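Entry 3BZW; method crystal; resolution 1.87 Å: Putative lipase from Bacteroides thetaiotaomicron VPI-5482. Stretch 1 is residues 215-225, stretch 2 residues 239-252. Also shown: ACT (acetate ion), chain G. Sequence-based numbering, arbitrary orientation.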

# COMPACT_ATOMS: atom_id res chain seq x y z
N ASP A 215 23.92 12.84 -8.37
CA ASP A 215 23.10 13.26 -7.24
C ASP A 215 23.96 13.75 -6.08
O ASP A 215 24.03 13.11 -5.02
CB ASP A 215 22.19 12.11 -6.80
CG ASP A 215 21.06 12.57 -5.89
OD1 ASP A 215 20.89 13.79 -5.70
OD2 ASP A 215 20.33 11.70 -5.37
N PHE A 216 24.59 14.89 -6.30
CA PHE A 216 25.47 15.54 -5.33
C PHE A 216 24.80 15.71 -3.97
O PHE A 216 25.44 15.56 -2.93
CB PHE A 216 25.89 16.91 -5.89
CG PHE A 216 27.36 17.19 -5.78
CD1 PHE A 216 28.30 16.20 -6.04
CD2 PHE A 216 27.81 18.47 -5.45
CE1 PHE A 216 29.66 16.47 -5.97
CE2 PHE A 216 29.17 18.75 -5.38
CZ PHE A 216 30.10 17.75 -5.64
N ASN A 217 23.50 16.02 -4.01
CA ASN A 217 22.71 16.20 -2.80
C ASN A 217 22.91 15.04 -1.83
O ASN A 217 22.98 15.23 -0.61
CB ASN A 217 21.23 16.32 -3.18
CG ASN A 217 20.33 16.54 -1.97
OD1 ASN A 217 19.78 15.60 -1.42
ND2 ASN A 217 20.19 17.80 -1.56
N ALA A 218 23.01 13.83 -2.37
CA ALA A 218 23.20 12.66 -1.53
C ALA A 218 24.65 12.20 -1.40
O ALA A 218 25.14 12.01 -0.29
CB ALA A 218 22.34 11.50 -2.04
N VAL A 219 25.35 12.03 -2.52
CA VAL A 219 26.72 11.52 -2.48
C VAL A 219 27.79 12.31 -1.74
O VAL A 219 28.78 11.72 -1.29
CB VAL A 219 27.24 11.16 -3.89
CG1 VAL A 219 26.36 10.07 -4.49
CG2 VAL A 219 27.25 12.40 -4.78
N THR A 220 27.62 13.62 -1.60
CA THR A 220 28.62 14.42 -0.87
C THR A 220 28.55 14.04 0.61
O THR A 220 29.54 14.17 1.35
CB THR A 220 28.36 15.94 -0.98
OG1 THR A 220 27.07 16.25 -0.43
CG2 THR A 220 28.41 16.38 -2.43
N GLY A 221 27.39 13.57 1.05
CA GLY A 221 27.20 13.18 2.43
C GLY A 221 27.25 14.38 3.37
O GLY A 221 27.46 14.23 4.57
N MSE A 222 27.05 15.57 2.82
CA MSE A 222 27.09 16.79 3.62
C MSE A 222 25.69 17.36 3.90
O MSE A 222 25.01 17.83 2.99
CB MSE A 222 27.95 17.85 2.90
CG MSE A 222 29.44 17.54 2.90
SE MSE A 222 30.47 18.53 1.57
CE MSE A 222 29.62 20.27 1.76
N ASN A 223 25.28 17.33 5.16
CA ASN A 223 23.97 17.85 5.56
C ASN A 223 24.10 18.85 6.71
O ASN A 223 24.29 18.46 7.86
CB ASN A 223 23.07 16.69 6.00
CG ASN A 223 21.62 17.11 6.21
OD1 ASN A 223 21.31 18.30 6.29
ND2 ASN A 223 20.73 16.13 6.29
N PRO A 224 23.99 20.15 6.41
CA PRO A 224 24.11 21.18 7.45
C PRO A 224 22.99 21.13 8.49
O PRO A 224 23.05 21.82 9.51
CB PRO A 224 24.13 22.48 6.64
CG PRO A 224 23.26 22.16 5.47
CD PRO A 224 23.70 20.76 5.09
N MSE A 225 21.97 20.31 8.24
CA MSE A 225 20.87 20.18 9.19
C MSE A 225 21.33 19.35 10.39
O MSE A 225 20.67 19.31 11.42
CB MSE A 225 19.64 19.54 8.53
CG MSE A 225 18.94 20.44 7.52
SE MSE A 225 18.36 22.15 8.25
CE MSE A 225 16.78 21.54 9.19
N ASP A 239 25.86 31.54 8.33
CA ASP A 239 25.87 30.96 6.99
C ASP A 239 26.05 29.45 6.98
O ASP A 239 27.17 28.94 6.97
CB ASP A 239 26.98 31.61 6.15
CG ASP A 239 26.85 31.27 4.67
OD1 ASP A 239 26.08 30.35 4.33
OD2 ASP A 239 27.53 31.93 3.85
N ARG A 240 24.93 28.74 6.97
CA ARG A 240 24.93 27.28 6.93
C ARG A 240 24.46 26.86 5.54
O ARG A 240 23.91 25.77 5.35
CB ARG A 240 23.99 26.72 8.00
CG ARG A 240 24.34 27.18 9.41
CD ARG A 240 23.48 26.51 10.46
NE ARG A 240 23.68 27.13 11.77
CZ ARG A 240 23.06 26.74 12.88
NH1 ARG A 240 22.21 25.73 12.85
NH2 ARG A 240 23.30 27.37 14.02
N LEU A 241 24.70 27.74 4.56
CA LEU A 241 24.33 27.51 3.17
C LEU A 241 25.57 27.27 2.31
O LEU A 241 25.65 26.28 1.57
CB LEU A 241 23.55 28.71 2.61
CG LEU A 241 23.37 28.83 1.09
CD1 LEU A 241 22.52 27.67 0.57
CD2 LEU A 241 22.72 30.17 0.75
N HIS A 242 26.55 28.16 2.41
CA HIS A 242 27.76 28.02 1.62
C HIS A 242 28.84 27.18 2.30
O HIS A 242 29.22 27.43 3.44
CB HIS A 242 28.35 29.40 1.29
CG HIS A 242 27.37 30.33 0.63
ND1 HIS A 242 26.88 31.45 1.25
CD2 HIS A 242 26.82 30.30 -0.60
CE1 HIS A 242 26.06 32.09 0.43
NE2 HIS A 242 26.01 31.41 -0.71
N PRO A 243 29.34 26.16 1.59
CA PRO A 243 30.38 25.29 2.15
C PRO A 243 31.68 26.08 2.35
O PRO A 243 31.94 27.05 1.63
CB PRO A 243 30.55 24.22 1.07
CG PRO A 243 29.19 24.15 0.44
CD PRO A 243 28.82 25.61 0.33
N ASP A 244 32.47 25.69 3.34
CA ASP A 244 33.75 26.35 3.55
C ASP A 244 34.75 25.53 2.74
O ASP A 244 34.34 24.60 2.03
CB ASP A 244 34.16 26.39 5.03
CG ASP A 244 34.12 25.04 5.70
OD1 ASP A 244 34.11 23.99 5.01
OD2 ASP A 244 34.11 25.02 6.96
N THR A 245 36.03 25.85 2.83
CA THR A 245 37.04 25.12 2.09
C THR A 245 36.97 23.62 2.37
O THR A 245 37.06 22.81 1.44
CB THR A 245 38.45 25.66 2.40
OG1 THR A 245 38.60 26.96 1.81
CG2 THR A 245 39.53 24.73 1.86
N LYS A 246 36.80 23.25 3.63
CA LYS A 246 36.72 21.84 4.00
C LYS A 246 35.57 21.17 3.24
O LYS A 246 35.70 20.04 2.77
CB LYS A 246 36.53 21.68 5.51
CG LYS A 246 36.69 20.24 6.03
CD LYS A 246 36.58 20.19 7.56
CE LYS A 246 36.83 18.78 8.09
NZ LYS A 246 38.23 18.32 7.83
N GLY A 247 34.45 21.88 3.11
CA GLY A 247 33.30 21.34 2.40
C GLY A 247 33.54 21.26 0.90
O GLY A 247 33.13 20.31 0.24
N GLN A 248 34.22 22.28 0.38
CA GLN A 248 34.55 22.34 -1.05
C GLN A 248 35.49 21.19 -1.42
O GLN A 248 35.41 20.64 -2.52
CB GLN A 248 35.23 23.67 -1.38
CG GLN A 248 34.31 24.89 -1.35
CD GLN A 248 33.37 24.96 -2.55
OE1 GLN A 248 33.60 24.30 -3.57
NE2 GLN A 248 32.33 25.76 -2.44
N GLU A 249 36.37 20.82 -0.49
CA GLU A 249 37.31 19.74 -0.75
C GLU A 249 36.61 18.38 -0.72
O GLU A 249 36.92 17.50 -1.51
CB GLU A 249 38.47 19.79 0.26
CG GLU A 249 39.48 18.65 0.10
CD GLU A 249 40.86 18.99 0.63
OE1 GLU A 249 40.97 19.74 1.62
OE2 GLU A 249 41.86 18.49 0.05
N ARG A 250 35.65 18.21 0.19
CA ARG A 250 34.92 16.95 0.25
C ARG A 250 34.09 16.84 -1.04
O ARG A 250 33.97 15.77 -1.63
CB ARG A 250 34.02 16.90 1.49
CG ARG A 250 33.12 15.66 1.54
CD ARG A 250 32.72 15.28 2.96
NE ARG A 250 31.84 14.11 2.95
CZ ARG A 250 31.61 13.33 4.01
NH1 ARG A 250 32.20 13.59 5.17
NH2 ARG A 250 30.80 12.29 3.89
N MSE A 251 33.53 17.97 -1.47
CA MSE A 251 32.74 18.02 -2.70
C MSE A 251 33.61 17.62 -3.90
O MSE A 251 33.22 16.78 -4.71
CB MSE A 251 32.21 19.44 -2.93
CG MSE A 251 31.03 19.82 -2.05
SE MSE A 251 30.76 21.75 -2.01
CE MSE A 251 30.61 22.06 -3.90
N ALA A 252 34.79 18.23 -3.99
CA ALA A 252 35.71 17.96 -5.08
C ALA A 252 36.17 16.51 -5.10
O ALA A 252 36.21 15.87 -6.16
CB ALA A 252 36.93 18.89 -4.98
C ACT G . 24.11 31.33 -3.75
O ACT G . 24.16 32.08 -2.79
OXT ACT G . 24.20 31.79 -4.88
CH3 ACT G . 23.95 29.85 -3.55
O HOH W 1 29.49 10.86 1.60
O HOH W 2 21.61 23.61 10.92

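A buried arginine side chain is hydrogen-bonded across the contact to a main-chain carbonyl rather than to an acid. Arg250 NE donates to Thr220 O at 2.8 Å, with an N-H...acceptor angle of 135°, and the carbonyl oxygen lies at the edge of the guanidinium, near its plane, where the N-H groups point. The next carbonyl along the chain is placed differently: Gly221 O sits over one face of the same group, 3.9 Å from Arg250 NH2. A water extends the attachment, accepting from Arg250 NH2 at 3.0 Å and donating to Val219 O at 3.1 Å, so that the arginine reaches the backbone of stretch 1 both directly and through solvent.

The backbone at this point suits so close an approach. Gly221 is the first residue to leave helical geometry and has a positive phi of 68°, a conformation that favours glycine. An ideal CB on Gly221 would also lie 2.8 Å from Arg250 NH2, a clash, so the absence of a side chain leaves room for the guanidinium. Nearby, Met222 N makes a weak hydrogen bond of 3.3 Å to Thr220 OG1.

Beside this polar site lies an apolar patch built largely from two selenomethionines. Met222 points its CA-to-CB bond toward stretch 2 and has the largest covered area of any residue in the contact. Its SE atom is 3.9 Å from Met251 CG and 3.9 Å from Arg250 CG, so the aliphatic part of the arginine contributes to the packing while its NE serves Thr220. The same SE approaches Gly247 O to 3.5 Å, and Met222 CE reaches Pro243 CB at 4.1 Å. Gly247 keeps this side of the helix low: an ideal CB there would stand 3.2 Å from Met222 CE, a tight fit, and would be crowded by Pro243 CB at 3.0 Å. The start of that helix is capped by Asp244, whose OD1 accepts from Gly247 N at 2.9 Å.

Met251 also meets Phe216, whose CA-to-CB bond points toward stretch 2. Phe216 CZ lies 3.8 Å from Met251 CB and 3.4 Å from Met251 O, with the carbonyl oxygen at the ring edge, near its plane. Thr220 CG2 adds a looser contact, 4.3 Å from Met251 CG.

A smaller contact forms where Pro224 faces Arg240. Pro224 CB packs 3.5 Å from Arg240 O, and a second water links the pair by accepting from Arg240 NH1 at 2.9 Å and donating to Pro224 O at 2.7 Å. Just before Arg240, Asp239 braces the corner of the chain: its OD1 accepts from Leu241 N and His242 N, each at 3.0 Å, and its OD2 accepts from His242 ND1 at 2.7 Å. The other imidazole nitrogen, His242 NE2, donates to acetate O at 2.9 Å; this ion probably comes from the crystallisation liquor.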